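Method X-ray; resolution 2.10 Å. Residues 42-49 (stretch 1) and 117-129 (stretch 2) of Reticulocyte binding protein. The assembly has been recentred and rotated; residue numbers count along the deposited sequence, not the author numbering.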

ATOM      1  N   ASP A  42      31.992  21.872  -4.976  1.00 22.27           N
ATOM      2  CA  ASP A  42      31.156  21.403  -6.079  1.00 22.41           C
ATOM      3  C   ASP A  42      30.376  22.567  -6.692  1.00 21.37           C
ATOM      4  O   ASP A  42      30.509  23.714  -6.258  1.00 20.86           O
ATOM      5  N   ALA A  43      29.574  22.266  -7.709  1.00 21.31           N
ATOM      6  CA  ALA A  43      28.784  23.285  -8.389  1.00 20.42           C
ATOM      7  C   ALA A  43      27.599  22.675  -9.129  1.00 20.23           C
ATOM      8  O   ALA A  43      27.673  21.542  -9.617  1.00 20.30           O
ATOM      9  N   GLN A  44      26.508  23.435  -9.196  1.00 19.04           N
ATOM     10  CA  GLN A  44      25.309  23.025  -9.918  1.00 19.46           C
ATOM     11  C   GLN A  44      24.766  24.178 -10.757  1.00 18.99           C
ATOM     12  O   GLN A  44      24.782  25.333 -10.316  1.00 18.62           O
ATOM     13  N   GLN A  45      24.295  23.862 -11.965  1.00 18.49           N
ATOM     14  CA  GLN A  45      23.569  24.832 -12.788  1.00 18.08           C
ATOM     15  C   GLN A  45      22.067  24.723 -12.509  1.00 18.74           C
ATOM     16  O   GLN A  45      21.471  23.653 -12.672  1.00 18.82           O
ATOM     17  N   THR A  46      21.472  25.848 -12.104  1.00 18.10           N
ATOM     18  CA  THR A  46      20.089  25.905 -11.633  1.00 16.75           C
ATOM     19  C   THR A  46      19.132  26.561 -12.635  1.00 16.05           C
ATOM     20  O   THR A  46      17.921  26.352 -12.564  1.00 15.46           O
ATOM     21  N   ASP A  47      19.669  27.368 -13.547  1.00 15.39           N
ATOM     22  CA  ASP A  47      18.892  27.894 -14.676  1.00 15.11           C
ATOM     23  C   ASP A  47      19.828  28.315 -15.820  1.00 13.84           C
ATOM     24  O   ASP A  47      21.036  28.089 -15.749  1.00 12.07           O
ATOM     25  N   LEU A  48      19.275  28.927 -16.864  1.00 13.10           N
ATOM     26  CA  LEU A  48      20.059  29.269 -18.051  1.00 14.42           C
ATOM     27  C   LEU A  48      21.228  30.207 -17.748  1.00 16.46           C
ATOM     28  O   LEU A  48      22.285  30.098 -18.374  1.00 17.43           O
ATOM     29  N   THR A  49      21.045  31.107 -16.781  1.00 17.63           N
ATOM     30  CA  THR A  49      22.035  32.143 -16.485  1.00 17.72           C
ATOM     31  C   THR A  49      22.575  32.114 -15.046  1.00 18.34           C
ATOM     32  O   THR A  49      23.028  33.142 -14.540  1.00 19.04           O
ATOM     33  N   THR A 117      33.214  19.980 -12.220  1.00 22.21           N
ATOM     34  CA  THR A 117      32.268  20.031 -13.335  1.00 22.85           C
ATOM     35  C   THR A 117      30.853  20.244 -12.797  1.00 22.03           C
ATOM     36  O   THR A 117      30.467  19.640 -11.794  1.00 20.83           O
ATOM     37  N   THR A 118      30.085  21.102 -13.463  1.00 21.46           N
ATOM     38  CA  THR A 118      28.735  21.424 -13.004  1.00 21.17           C
ATOM     39  C   THR A 118      27.786  20.245 -13.209  1.00 20.92           C
ATOM     40  O   THR A 118      27.874  19.520 -14.202  1.00 21.56           O
ATOM     41  N   ARG A 119      26.897  20.066 -12.238  1.00 20.75           N
ATOM     42  CA  ARG A 119      25.829  19.075 -12.281  1.00 21.07           C
ATOM     43  C   ARG A 119      24.533  19.835 -12.520  1.00 19.18           C
ATOM     44  O   ARG A 119      24.348  20.927 -11.988  1.00 18.87           O
ATOM     45  N   GLN A 120      23.632  19.270 -13.316  1.00 17.53           N
ATOM     46  CA  GLN A 120      22.328  19.896 -13.529  1.00 16.67           C
ATOM     47  C   GLN A 120      21.397  19.546 -12.373  1.00 15.61           C
ATOM     48  O   GLN A 120      21.208  18.370 -12.071  1.00 14.36           O
ATOM     49  N   SER A 121      20.822  20.563 -11.725  1.00 14.53           N
ATOM     50  CA  SER A 121      19.849  20.330 -10.650  1.00 14.01           C
ATOM     51  C   SER A 121      18.606  19.686 -11.252  1.00 13.02           C
ATOM     52  O   SER A 121      18.338  19.864 -12.435  1.00 12.23           O
ATOM     53  N   TRP A 122      17.847  18.944 -10.448  1.00 12.21           N
ATOM     54  CA  TRP A 122      16.631  18.306 -10.961  1.00 12.67           C
ATOM     55  C   TRP A 122      15.606  19.329 -11.473  1.00 12.53           C
ATOM     56  O   TRP A 122      14.920  19.064 -12.460  1.00 14.18           O
ATOM     57  N   GLU A 123      15.514  20.489 -10.821  1.00 12.77           N
ATOM     58  CA  GLU A 123      14.640  21.575 -11.291  1.00 14.30           C
ATOM     59  C   GLU A 123      15.048  22.065 -12.685  1.00 13.85           C
ATOM     60  O   GLU A 123      14.193  22.333 -13.532  1.00 13.04           O
ATOM     61  N   PHE A 124      16.354  22.194 -12.901  1.00 13.83           N
ATOM     62  CA  PHE A 124      16.902  22.604 -14.198  1.00 14.20           C
ATOM     63  C   PHE A 124      16.749  21.487 -15.240  1.00 15.08           C
ATOM     64  O   PHE A 124      16.484  21.767 -16.413  1.00 14.75           O
ATOM     65  N   LYS A 125      16.911  20.232 -14.811  1.00 14.28           N
ATOM     66  CA  LYS A 125      16.664  19.074 -15.683  1.00 14.13           C
ATOM     67  C   LYS A 125      15.203  19.029 -16.154  1.00 14.38           C
ATOM     68  O   LYS A 125      14.934  18.686 -17.303  1.00 14.28           O
ATOM     69  N   ASP A 126      14.268  19.371 -15.267  1.00 14.35           N
ATOM     70  CA  ASP A 126      12.852  19.506 -15.649  1.00 14.00           C
ATOM     71  C   ASP A 126      12.654  20.670 -16.620  1.00 14.17           C
ATOM     72  O   ASP A 126      11.919  20.545 -17.601  1.00 15.02           O
ATOM     73  N   GLN A 127      13.293  21.804 -16.341  1.00 15.51           N
ATOM     74  CA  GLN A 127      13.207  22.969 -17.234  1.00 16.51           C
ATOM     75  C   GLN A 127      13.630  22.596 -18.655  1.00 15.60           C
ATOM     76  O   GLN A 127      12.967  22.977 -19.617  1.00 15.94           O
ATOM     77  N   LEU A 128      14.718  21.836 -18.775  1.00 15.04           N
ATOM     78  CA  LEU A 128      15.281  21.477 -20.081  1.00 14.20           C
ATOM     79  C   LEU A 128      14.636  20.255 -20.721  1.00 15.23           C
ATOM     80  O   LEU A 128      14.442  20.229 -21.942  1.00 15.09           O
ATOM     81  N   TYR A 129      14.324  19.241 -19.910  1.00 14.99           N
ATOM     82  CA  TYR A 129      14.008  17.907 -20.437  1.00 15.08           C
ATOM     83  C   TYR A 129      12.634  17.341 -20.077  1.00 14.84           C
ATOM     84  O   TYR A 129      12.267  16.289 -20.597  1.00 13.63           O
TER

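Strand 42-47 pairs in parallel with the short strand 119-120, then runs past helix 122-129 at 52°, the axes approaching to 7.1 Å; together the two stretches bury 600 Å². Asp42 does not reach across, but its OD1 accepts from Gln44 NE2 at 2.7 Å. Ala43 accepts the first cross-strand bond, Arg119 N to Ala43 O (3.1 Å, 162°), and its CB lies 4.1 Å from Thr118 CG2. Water 1 bridges the backbones, accepting from Ala43 N (2.9 Å) and donating to Thr117 O (2.8 Å).

Gln44 (chi1 m, chi2 p) shares a sheet face with Arg119. The arginine, t at chi1 and chi2 and p at chi3, brings its guanidinium nearer the first stretch, and Gln44 CG covers one face of it, 3.3 Å from Arg119 NH2. This is packing: Gln44 NE2 and Arg119 NH2, 3.4 Å apart, are both donors.

Gln45 is anchored by Gln45 N to Arg119 O (2.9 Å) and Ser121 N to Gln45 O (3.3 Å, nearly linear at 176°). Its extended side chain (t, t) occupies the other face with Gln120 (m, t). The two side chains do not touch directly; water 2 joins them, donating to Gln45 OE1 (2.8 Å) and accepting from Gln120 NE2 (3.0 Å). Gln45 NE2 sits 3.5 Å from Phe124 CZ and donates to Asp47 O (3.1 Å).

Thr46 (p) points away; the contact here is through its backbone O, 3.7 Å from Phe124 CB. Phe124 (t) points toward the strand, and Asp47 N lies over one face of its ring. Ser121 (p) also points inward, yet its OG caps the helix by accepting from Phe124 N (3.2 Å).

Leu48 (m, t) closes the contact: its CD2 approaches Phe124 CE1 (4.2 Å) and Leu128 CD2 (4.3 Å), while water 3 accepts from Leu48 N and Gln127 NE2, both at 3.1 Å.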

ATOM      1  CB  ASP A  42      30.206  20.300  -5.596  1.00 22.95           C
ATOM      2  CG  ASP A  42      29.337  20.741  -4.429  1.00 25.81           C
ATOM      3  OD1 ASP A  42      28.362  21.493  -4.655  1.00 26.90           O
ATOM      4  OD2 ASP A  42      29.625  20.327  -3.284  1.00 28.49           O
ATOM      5  CB  ALA A  43      29.657  24.067  -9.355  1.00 20.14           C
ATOM      6  CB  GLN A  44      24.221  22.545  -8.951  1.00 19.71           C
ATOM      7  CG  GLN A  44      24.632  21.386  -8.042  1.00 22.15           C
ATOM      8  CD  GLN A  44      25.438  21.827  -6.820  1.00 26.32           C
ATOM      9  OE1 GLN A  44      25.216  22.906  -6.272  1.00 25.41           O
ATOM     10  NE2 GLN A  44      26.373  20.980  -6.387  1.00 25.97           N
ATOM     11  CB  GLN A  45      23.853  24.631 -14.280  1.00 18.64           C
ATOM     12  CG  GLN A  45      23.278  25.759 -15.153  1.00 17.59           C
ATOM     13  CD  GLN A  45      23.726  25.709 -16.600  1.00 16.70           C
ATOM     14  OE1 GLN A  45      24.589  24.915 -16.974  1.00 17.34           O
ATOM     15  NE2 GLN A  45      23.132  26.563 -17.430  1.00 14.06           N
ATOM     16  CB  THR A  46      20.015  26.677 -10.302  1.00 18.12           C
ATOM     17  OG1 THR A  46      20.463  28.025 -10.503  1.00 19.67           O
ATOM     18  CG2 THR A  46      20.893  26.003  -9.243  1.00 15.44           C
ATOM     19  CB  ASP A  47      17.947  29.031 -14.232  1.00 16.06           C
ATOM     20  CG  ASP A  47      18.679  30.285 -13.783  1.00 18.02           C
ATOM     21  OD1 ASP A  47      19.818  30.531 -14.228  1.00 23.84           O
ATOM     22  OD2 ASP A  47      18.093  31.046 -12.988  1.00 21.47           O
ATOM     23  CB  LEU A  48      19.163  29.871 -19.144  1.00 14.60           C
ATOM     24  CG  LEU A  48      18.170  28.911 -19.816  1.00 14.71           C
ATOM     25  CD1 LEU A  48      17.341  29.638 -20.879  1.00 15.25           C
ATOM     26  CD2 LEU A  48      18.881  27.710 -20.433  1.00 13.10           C
ATOM     27  CB  THR A  49      21.448  33.545 -16.771  1.00 18.05           C
ATOM     28  OG1 THR A  49      20.338  33.792 -15.900  1.00 17.45           O
ATOM     29  CG2 THR A  49      20.990  33.659 -18.232  1.00 17.23           C
ATOM     30  CB  THR A 117      32.324  18.742 -14.179  1.00 23.22           C
ATOM     31  OG1 THR A 117      33.663  18.539 -14.652  1.00 24.71           O
ATOM     32  CG2 THR A 117      31.378  18.828 -15.375  1.00 24.74           C
ATOM     33  CB  THR A 118      28.154  22.667 -13.715  1.00 21.70           C
ATOM     34  OG1 THR A 118      28.103  22.441 -15.129  1.00 19.76           O
ATOM     35  CG2 THR A 118      29.001  23.906 -13.419  1.00 21.40           C
ATOM     36  CB  ARG A 119      25.776  18.323 -10.938  1.00 21.63           C
ATOM     37  CG  ARG A 119      24.549  17.435 -10.718  1.00 24.89           C
ATOM     38  CD  ARG A 119      24.690  16.603  -9.444  1.00 25.38           C
ATOM     39  NE  ARG A 119      24.776  17.432  -8.238  1.00 27.20           N
ATOM     40  CZ  ARG A 119      23.740  17.818  -7.488  1.00 29.46           C
ATOM     41  NH1 ARG A 119      22.495  17.463  -7.795  1.00 30.74           N
ATOM     42  NH2 ARG A 119      23.950  18.572  -6.413  1.00 29.54           N
ATOM     43  CB  GLN A 120      21.720  19.440 -14.855  1.00 17.43           C
ATOM     44  CG  GLN A 120      22.446  19.981 -16.076  1.00 17.46           C
ATOM     45  CD  GLN A 120      21.948  19.378 -17.376  1.00 16.30           C
ATOM     46  OE1 GLN A 120      21.544  18.216 -17.424  1.00 15.31           O
ATOM     47  NE2 GLN A 120      21.986  20.167 -18.443  1.00 14.07           N
ATOM     48  CB  SER A 121      19.480  21.638  -9.931  1.00 14.31           C
ATOM     49  OG  SER A 121      18.628  22.454 -10.723  1.00 12.68           O
ATOM     50  CB  TRP A 122      16.014  17.326  -9.944  1.00 11.70           C
ATOM     51  CG  TRP A 122      15.371  17.940  -8.724  1.00 11.57           C
ATOM     52  CD1 TRP A 122      15.938  18.087  -7.487  1.00 11.65           C
ATOM     53  CD2 TRP A 122      14.035  18.448  -8.614  1.00 11.02           C
ATOM     54  NE1 TRP A 122      15.044  18.671  -6.624  1.00 10.85           N
ATOM     55  CE2 TRP A 122      13.867  18.900  -7.287  1.00  9.57           C
ATOM     56  CE3 TRP A 122      12.963  18.570  -9.509  1.00  9.51           C
ATOM     57  CZ2 TRP A 122      12.671  19.467  -6.831  1.00  9.75           C
ATOM     58  CZ3 TRP A 122      11.774  19.136  -9.055  1.00 11.34           C
ATOM     59  CH2 TRP A 122      11.640  19.578  -7.726  1.00 11.31           C
ATOM     60  CB  GLU A 123      14.650  22.778 -10.327  1.00 13.96           C
ATOM     61  CG  GLU A 123      14.060  22.509  -8.942  1.00 14.77           C
ATOM     62  CD  GLU A 123      15.100  22.096  -7.913  1.00 15.87           C
ATOM     63  OE1 GLU A 123      16.180  21.592  -8.301  1.00 16.87           O
ATOM     64  OE2 GLU A 123      14.831  22.271  -6.710  1.00 15.74           O
ATOM     65  CB  PHE A 124      18.378  23.004 -14.045  1.00 15.53           C
ATOM     66  CG  PHE A 124      18.988  23.630 -15.285  1.00 15.36           C
ATOM     67  CD1 PHE A 124      18.361  24.684 -15.935  1.00 13.91           C
ATOM     68  CD2 PHE A 124      20.211  23.180 -15.774  1.00 14.71           C
ATOM     69  CE1 PHE A 124      18.930  25.268 -17.068  1.00 14.59           C
ATOM     70  CE2 PHE A 124      20.786  23.759 -16.901  1.00 15.23           C
ATOM     71  CZ  PHE A 124      20.143  24.804 -17.549  1.00 15.23           C
ATOM     72  CB  LYS A 125      17.028  17.757 -14.981  1.00 14.99           C
ATOM     73  CG  LYS A 125      18.526  17.514 -14.840  1.00 14.87           C
ATOM     74  CD  LYS A 125      18.841  16.093 -14.389  1.00 14.47           C
ATOM     75  CE  LYS A 125      20.346  15.834 -14.434  1.00 14.03           C
ATOM     76  NZ  LYS A 125      20.743  14.509 -13.894  1.00 12.72           N
ATOM     77  CB  ASP A 126      11.956  19.731 -14.425  1.00 13.41           C
ATOM     78  CG  ASP A 126      11.717  18.469 -13.613  1.00 11.60           C
ATOM     79  OD1 ASP A 126      12.029  17.356 -14.089  1.00  8.44           O
ATOM     80  OD2 ASP A 126      11.193  18.601 -12.485  1.00  9.15           O
ATOM     81  CB  GLN A 127      14.060  24.139 -16.721  1.00 16.78           C
ATOM     82  CG  GLN A 127      13.969  25.415 -17.587  1.00 19.87           C
ATOM     83  CD  GLN A 127      14.721  26.609 -17.003  1.00 20.70           C
ATOM     84  OE1 GLN A 127      14.834  26.757 -15.786  1.00 22.44           O
ATOM     85  NE2 GLN A 127      15.228  27.474 -17.881  1.00 19.25           N
ATOM     86  CB  LEU A 128      16.787  21.218 -19.970  1.00 13.63           C
ATOM     87  CG  LEU A 128      17.701  22.362 -19.517  1.00 10.86           C
ATOM     88  CD1 LEU A 128      19.158  21.898 -19.597  1.00 10.87           C
ATOM     89  CD2 LEU A 128      17.489  23.620 -20.348  1.00 12.89           C
ATOM     90  CB  TYR A 129      15.084  16.907 -20.003  1.00 14.99           C
ATOM     91  CG  TYR A 129      16.497  17.417 -20.178  1.00 14.13           C
ATOM     92  CD1 TYR A 129      16.944  17.869 -21.413  1.00 12.14           C
ATOM     93  CD2 TYR A 129      17.387  17.441 -19.108  1.00 13.42           C
ATOM     94  CE1 TYR A 129      18.238  18.345 -21.579  1.00 14.13           C
ATOM     95  CE2 TYR A 129      18.679  17.908 -19.262  1.00 11.95           C
ATOM     96  CZ  TYR A 129      19.100  18.360 -20.501  1.00 14.85           C
ATOM     97  OH  TYR A 129      20.381  18.828 -20.663  1.00 15.98           O
TER
HETATM   98  O   HOH W   1      30.155  19.688  -8.995  1.00 25.94           O
HETATM   99  O   HOH W   2      23.926  22.483 -18.210  1.00 28.27           O
HETATM  100  O   HOH W   3      16.417  30.195 -17.057  1.00 12.57           O